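Local coordinates for armadillo repeat protein arm00016 (Synthetic construct, PDB 4D4E) that is a computationally designed armadillo repeat protein, probably serving as a scaffold for modular recognition of extended peptides, at residues A[29-32]-A[33-37]. Numbering follows the deposited sequence.
Sequences LQSA and LRKLS
Lys35 folds back by one turn of helix 26-40 to reach Ser31, in the all-helical armadillo repeat fold. Its NZ gives a hydrogen bond to Ser31 OG at 2.9 Å. A second hydrogen bond, from NZ to Ser31 O, is doubtful, because the place of that carbonyl oxygen is less sure. The lysine chain starts with CG beside its backbone N (chi1 -70°), then bends at chi2 and again at chi4, which turns NZ back toward the serine. An alanine at Ser31 would remove the hydroxyl acceptor, and the Lys35 ammonium would probably swing more freely. On the exposed side, Gln30 and Arg34 run side by side in the same direction. Gln30 NE2 lies 3.6 Å from Arg34 NH2, with the amide and guanidinium planes 50° apart. Backbone bonds of the i to i+4 type hold this frame. Leu33 N reaches Leu29 O at 2.8 Å, and Leu36 N reaches Ala32 O at 3.0 Å. The buried side of the helix packs into the fold: Leu33 and Leu36 touch Leu59, and Ala32 and Leu36 touch Met17. Leu33 O accepts two hydrogen bonds from Ser37, one turn later, on opposite faces of its plane: one from N and one from OG, the latter at 2.8 Å.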
# COMPACT_ATOMS: atom_id res chain seq x y z
N LEU A 29 9.94 8.16 -24.42
CA LEU A 29 9.19 7.44 -23.38
C LEU A 29 9.42 8.13 -22.02
O LEU A 29 8.46 8.55 -21.35
CB LEU A 29 9.55 5.96 -23.33
CG LEU A 29 9.14 5.14 -22.07
CD1 LEU A 29 7.65 5.17 -21.85
CD2 LEU A 29 9.59 3.69 -22.13
N GLN A 30 10.69 8.21 -21.62
CA GLN A 30 11.11 8.80 -20.34
C GLN A 30 10.48 10.17 -20.15
O GLN A 30 9.97 10.49 -19.10
CB GLN A 30 12.64 9.02 -20.40
CG GLN A 30 13.34 9.20 -19.06
CD GLN A 30 14.68 9.95 -19.15
OE1 GLN A 30 15.07 10.46 -20.21
NE2 GLN A 30 15.36 10.06 -18.03
N SER A 31 10.53 10.98 -21.21
CA SER A 31 9.96 12.31 -21.20
C SER A 31 8.43 12.29 -20.97
O SER A 31 7.90 13.02 -20.12
CB SER A 31 10.26 12.99 -22.53
OG SER A 31 10.48 14.35 -22.33
N ALA A 32 7.74 11.43 -21.73
CA ALA A 32 6.30 11.30 -21.56
C ALA A 32 5.96 10.85 -20.15
O ALA A 32 5.17 11.51 -19.45
CB ALA A 32 5.69 10.42 -22.64
N LEU A 33 6.56 9.76 -19.68
CA LEU A 33 6.35 9.35 -18.30
C LEU A 33 6.67 10.45 -17.30
O LEU A 33 5.97 10.56 -16.33
CB LEU A 33 7.13 8.12 -17.90
CG LEU A 33 6.48 6.81 -17.57
CD1 LEU A 33 7.58 5.95 -16.99
CD2 LEU A 33 5.30 6.93 -16.60
N ARG A 34 7.74 11.22 -17.56
CA ARG A 34 8.04 12.45 -16.81
C ARG A 34 6.81 13.30 -16.59
O ARG A 34 6.38 13.49 -15.46
CB ARG A 34 9.03 13.33 -17.57
CG ARG A 34 10.49 13.02 -17.44
CD ARG A 34 11.18 13.84 -16.35
NE ARG A 34 12.54 13.32 -16.12
CZ ARG A 34 12.83 12.28 -15.34
NH1 ARG A 34 11.88 11.64 -14.65
NH2 ARG A 34 14.08 11.88 -15.22
N LYS A 35 6.29 13.85 -17.68
CA LYS A 35 5.22 14.83 -17.61
C LYS A 35 3.99 14.22 -16.94
O LYS A 35 3.40 14.80 -16.01
CB LYS A 35 4.90 15.37 -19.01
CG LYS A 35 6.00 16.28 -19.58
CD LYS A 35 6.09 16.16 -21.11
CE LYS A 35 7.45 16.57 -21.66
NZ LYS A 35 8.60 15.99 -20.90
N LEU A 36 3.61 13.03 -17.40
CA LEU A 36 2.49 12.32 -16.82
C LEU A 36 2.67 12.16 -15.30
O LEU A 36 1.71 12.30 -14.50
CB LEU A 36 2.41 10.97 -17.51
CG LEU A 36 1.30 10.00 -17.24
CD1 LEU A 36 1.24 9.02 -18.43
CD2 LEU A 36 1.60 9.31 -15.91
N SER A 37 3.88 11.77 -14.91
CA SER A 37 4.22 11.66 -13.49
C SER A 37 3.91 12.99 -12.79
O SER A 37 3.26 13.00 -11.77
CB SER A 37 5.71 11.36 -13.32
OG SER A 37 5.94 10.00 -13.60